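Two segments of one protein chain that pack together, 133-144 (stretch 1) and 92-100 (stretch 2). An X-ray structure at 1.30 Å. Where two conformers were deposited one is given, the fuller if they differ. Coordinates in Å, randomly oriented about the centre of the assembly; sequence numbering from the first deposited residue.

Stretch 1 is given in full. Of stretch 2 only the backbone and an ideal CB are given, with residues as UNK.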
# COMPACT_ATOMS: atom_id res chain seq x y z
N ASN A 133 -18.19 5.42 -16.29
CA ASN A 133 -17.29 6.38 -16.95
C ASN A 133 -17.08 7.68 -16.19
O ASN A 133 -16.67 8.70 -16.77
CB ASN A 133 -17.77 6.69 -18.37
CG ASN A 133 -19.18 7.22 -18.39
OD1 ASN A 133 -19.72 7.63 -17.35
ND2 ASN A 133 -19.80 7.22 -19.57
N ILE A 134 -17.35 7.66 -14.89
CA ILE A 134 -17.10 8.81 -14.02
C ILE A 134 -15.62 9.20 -14.07
O ILE A 134 -14.73 8.37 -13.90
CB ILE A 134 -17.50 8.48 -12.57
CG1 ILE A 134 -18.98 8.07 -12.50
CG2 ILE A 134 -17.25 9.69 -11.65
CD1 ILE A 134 -19.42 7.56 -11.14
N ASP A 135 -15.35 10.47 -14.34
CA ASP A 135 -13.99 10.99 -14.34
C ASP A 135 -13.44 10.95 -12.91
O ASP A 135 -14.09 11.35 -11.96
CB ASP A 135 -14.05 12.43 -14.83
CG ASP A 135 -12.72 13.02 -15.19
OD1 ASP A 135 -11.65 12.49 -14.81
OD2 ASP A 135 -12.73 14.08 -15.87
N TYR A 136 -12.22 10.43 -12.78
CA TYR A 136 -11.57 10.38 -11.46
C TYR A 136 -11.32 11.79 -10.94
O TYR A 136 -11.12 11.97 -9.74
CB TYR A 136 -10.26 9.55 -11.49
CG TYR A 136 -9.28 10.02 -12.53
CD1 TYR A 136 -8.52 11.16 -12.32
CD2 TYR A 136 -9.13 9.35 -13.74
CE1 TYR A 136 -7.66 11.62 -13.28
CE2 TYR A 136 -8.28 9.82 -14.72
CZ TYR A 136 -7.53 10.95 -14.48
OH TYR A 136 -6.71 11.43 -15.46
N LEU A 137 -11.38 12.81 -11.80
CA LEU A 137 -11.29 14.19 -11.29
C LEU A 137 -12.50 14.52 -10.42
O LEU A 137 -12.39 15.29 -9.46
CB LEU A 137 -11.18 15.21 -12.41
CG LEU A 137 -9.94 15.18 -13.27
CD1 LEU A 137 -10.08 16.28 -14.29
CD2 LEU A 137 -8.68 15.37 -12.44
N GLU A 138 -13.65 13.98 -10.77
CA GLU A 138 -14.83 14.17 -9.94
C GLU A 138 -14.67 13.46 -8.59
O GLU A 138 -14.99 14.00 -7.53
CB GLU A 138 -16.08 13.67 -10.65
CG GLU A 138 -17.25 13.74 -9.73
CD GLU A 138 -18.56 13.40 -10.38
OE1 GLU A 138 -18.74 13.80 -11.56
OE2 GLU A 138 -19.42 12.78 -9.71
N THR A 139 -14.17 12.24 -8.63
CA THR A 139 -13.96 11.47 -7.42
C THR A 139 -13.00 12.26 -6.52
O THR A 139 -13.16 12.32 -5.29
CB THR A 139 -13.36 10.11 -7.79
OG1 THR A 139 -14.12 9.53 -8.86
CG2 THR A 139 -13.32 9.16 -6.60
N TRP A 140 -11.98 12.85 -7.14
CA TRP A 140 -10.97 13.59 -6.39
C TRP A 140 -11.59 14.80 -5.70
O TRP A 140 -11.16 15.17 -4.60
CB TRP A 140 -9.81 14.00 -7.31
CG TRP A 140 -8.64 14.56 -6.57
CD1 TRP A 140 -8.21 15.85 -6.59
CD2 TRP A 140 -7.79 13.87 -5.66
NE1 TRP A 140 -7.13 16.00 -5.76
CE2 TRP A 140 -6.84 14.79 -5.20
CE3 TRP A 140 -7.74 12.55 -5.20
CZ2 TRP A 140 -5.84 14.44 -4.28
CZ3 TRP A 140 -6.77 12.21 -4.30
CH2 TRP A 140 -5.84 13.14 -3.85
N GLN A 141 -12.60 15.42 -6.30
CA GLN A 141 -13.26 16.47 -5.59
C GLN A 141 -13.95 15.98 -4.32
O GLN A 141 -13.91 16.65 -3.29
CB GLN A 141 -14.23 17.16 -6.49
CG GLN A 141 -14.80 18.27 -5.77
CD GLN A 141 -15.65 19.06 -6.63
OE1 GLN A 141 -15.63 18.93 -7.86
NE2 GLN A 141 -16.43 19.91 -6.00
N GLY A 142 -14.52 14.77 -4.36
CA GLY A 142 -15.07 14.17 -3.16
C GLY A 142 -13.96 13.91 -2.13
O GLY A 142 -14.20 14.03 -0.94
N MET A 143 -12.78 13.50 -2.60
CA MET A 143 -11.63 13.30 -1.73
C MET A 143 -11.23 14.62 -1.06
O MET A 143 -10.95 14.64 0.14
CB MET A 143 -10.43 12.71 -2.48
CG MET A 143 -10.71 11.35 -3.11
SD MET A 143 -11.02 9.97 -1.96
CE MET A 143 -9.34 9.64 -1.45
N GLN A 144 -11.19 15.71 -1.84
CA GLN A 144 -10.87 17.04 -1.32
C GLN A 144 -11.89 17.43 -0.26
O GLN A 144 -11.52 17.97 0.77
CB GLN A 144 -10.79 18.06 -2.46
CG GLN A 144 -9.57 17.85 -3.34
CD GLN A 144 -9.51 18.69 -4.58
OE1 GLN A 144 -8.39 19.00 -5.07
NE2 GLN A 144 -10.66 19.13 -5.09
N UNK A 92 -17.85 3.61 -5.85
CA UNK A 92 -18.15 4.78 -5.06
C UNK A 92 -17.47 6.03 -5.60
O UNK A 92 -17.03 6.90 -4.83
CB UNK A 92 -17.74 4.55 -3.61
N UNK A 93 -17.40 6.14 -6.93
CA UNK A 93 -16.64 7.22 -7.54
C UNK A 93 -17.39 8.53 -7.77
O UNK A 93 -16.77 9.55 -8.06
CB UNK A 93 -16.10 6.73 -8.88
N UNK A 94 -18.72 8.53 -7.71
CA UNK A 94 -19.40 9.81 -7.87
C UNK A 94 -19.02 10.73 -6.73
O UNK A 94 -18.82 10.27 -5.61
CB UNK A 94 -20.92 9.62 -7.93
N UNK A 95 -18.97 12.03 -6.98
CA UNK A 95 -18.50 12.95 -5.96
C UNK A 95 -19.20 12.73 -4.61
O UNK A 95 -18.56 12.64 -3.57
CB UNK A 95 -18.71 14.39 -6.43
N UNK A 96 -20.52 12.65 -4.65
CA UNK A 96 -21.35 12.57 -3.45
C UNK A 96 -21.25 11.25 -2.71
O UNK A 96 -21.73 11.15 -1.60
CB UNK A 96 -22.81 12.82 -3.82
N UNK A 97 -20.61 10.25 -3.32
CA UNK A 97 -20.46 8.94 -2.67
C UNK A 97 -19.20 8.86 -1.81
O UNK A 97 -19.09 7.97 -0.98
CB UNK A 97 -20.43 7.83 -3.73
N UNK A 98 -18.26 9.76 -2.02
CA UNK A 98 -16.93 9.62 -1.41
C UNK A 98 -17.01 9.77 0.11
O UNK A 98 -16.51 8.90 0.86
CB UNK A 98 -15.96 10.66 -1.99
N UNK A 99 -17.60 10.85 0.60
CA UNK A 99 -17.67 11.05 2.04
C UNK A 99 -18.45 9.92 2.73
O UNK A 99 -17.98 9.39 3.73
CB UNK A 99 -18.32 12.40 2.35
N UNK A 100 -19.65 9.56 2.22
CA UNK A 100 -20.35 8.44 2.86
C UNK A 100 -19.57 7.13 2.83
O UNK A 100 -19.65 6.35 3.79
CB UNK A 100 -21.71 8.23 2.18

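Position 92 opens the stretch with its CA-to-CB bond pointing away, and no atom of stretch 1 lies within 5.5 Å of the ideal CB. Nothing visible restricts the choice, and a long polar chain is as suitable as any. The residue is Lys 92, whose side chain does not reach the other stretch.

Position 93 is more demanding. Its CB points sideways, 3.4 Å from Thr 139 OG1 and 4.1 Å from Ile 134 CD1, so the side chain must start out between a hydroxyl and a methyl. The backbone is already engaged, for Thr 139 OG1 donates a hydrogen bond to the carbonyl O of 93 at 2.8 Å. A flat side chain could lie against the methyl of Thr 139, and a polar edge could reach toward the carbonyl O of Ile 134, directly or through water; an aromatic ring, Asn or Gln would be reasonable. The residue is His 93. Thr 139 CG2 sits over one face of its ring, 4.1 Å from the centroid, in a CH-pi contact, while a water joins the two stretches by hydrogen bonds to His 93 ND1 at 2.7 Å and to Ile 134 O at 2.8 Å.

At position 94 the CB points away overall, yet it lies 3.9 Å from Glu 138 OE2 and 4.1 Å from Ile 134 CD1. A small side chain suits this shallow contact, although a longer one directed outward is not excluded. Ala 94 is found, its methyl making an apolar contact with Ile 134.

Position 95, with helical backbone angles of -49/-50, offers its N to Glu 138 OE2 at 2.9 Å and a nearly straight 166°, a hydrogen bond available to any residue but proline. The CB points sideways, 3.7 Å from Glu 138 CG and beside Gln 141, so a long chain with an aliphatic stem could run along the neighbouring helix; Lys, Arg, Gln or Met would fit. Arg 95 covers much of this surface. Its NH1 comes within 3.5 Å of Gln 141 NE2, but both are donors and no hydrogen bond forms.

Positions 96 and 97 have no stretch 1 atom within 5.5 Å of their ideal CB, and polar residues are natural. Asp 96 OD1 accepts from Arg 95 NE at 2.8 Å in a salt bridge, and Gln 97 OE1 accepts from Ala 94 N at 3.0 Å.

Position 98 points toward stretch 1, its CB 3.8 Å from Gly 142 CA. The absence of a side chain there allows the close approach, and a compact apolar residue such as Val, Ile or Ala is favoured. Val 98 places CG1 3.5 Å from Gly 142 C and 3.6 Å from Met 143 SD, and CG2 3.7 Å from Thr 139 O. A CB on Gly 142 would fall 2.6 Å from Val 98 CG2.

Position 99 points sideways with no stretch 1 atom within 5.5 Å of its ideal CB, so many side chains would do, and a branched apolar one could brush the helix near Gly 142. Val 99 does so, with CG2 4.2 Å from Gly 142 O. Position 100 is out of reach of stretch 1, which does not decide it; its phi of -60° and unbonded N admit proline as well as ordinary residues. Pro 100 is found, at the helix kink, and makes no contact with stretch 1.

Stretch 2 (92-100) KHARDQVVP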
# COMPACT_ATOMS: atom_id res chain seq x y z
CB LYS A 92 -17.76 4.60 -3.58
CG LYS A 92 -18.42 3.40 -2.88
CD LYS A 92 -19.93 3.47 -2.81
CE LYS A 92 -20.48 2.25 -2.09
NZ LYS A 92 -21.92 2.30 -1.93
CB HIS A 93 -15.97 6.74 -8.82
CG HIS A 93 -14.67 6.03 -8.59
ND1 HIS A 93 -13.64 6.11 -9.49
CD2 HIS A 93 -14.23 5.27 -7.56
CE1 HIS A 93 -12.61 5.41 -9.03
NE2 HIS A 93 -12.95 4.87 -7.87
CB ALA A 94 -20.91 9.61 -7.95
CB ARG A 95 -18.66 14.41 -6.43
CG ARG A 95 -18.30 15.46 -5.36
CD ARG A 95 -19.52 16.01 -4.62
NE ARG A 95 -20.57 16.46 -5.54
CZ ARG A 95 -20.60 17.66 -6.12
NH1 ARG A 95 -19.64 18.55 -5.90
NH2 ARG A 95 -21.60 17.96 -6.94
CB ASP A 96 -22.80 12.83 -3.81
CG ASP A 96 -23.00 14.18 -4.45
OD1 ASP A 96 -22.46 14.38 -5.55
OD2 ASP A 96 -23.72 15.01 -3.84
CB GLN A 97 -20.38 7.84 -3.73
CG GLN A 97 -21.66 7.65 -4.48
CD GLN A 97 -21.46 6.56 -5.52
OE1 GLN A 97 -20.74 6.74 -6.51
NE2 GLN A 97 -22.09 5.40 -5.28
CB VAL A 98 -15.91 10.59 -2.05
CG1 VAL A 98 -14.54 10.51 -1.38
CG2 VAL A 98 -15.78 10.31 -3.55
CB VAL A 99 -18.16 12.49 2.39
CG1 VAL A 99 -18.52 12.62 3.87
CG2 VAL A 99 -17.08 13.51 2.03
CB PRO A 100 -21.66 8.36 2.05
CG PRO A 100 -21.90 9.76 1.60
CD PRO A 100 -20.52 10.29 1.28
O HOH W 1 -13.06 7.21 -11.94
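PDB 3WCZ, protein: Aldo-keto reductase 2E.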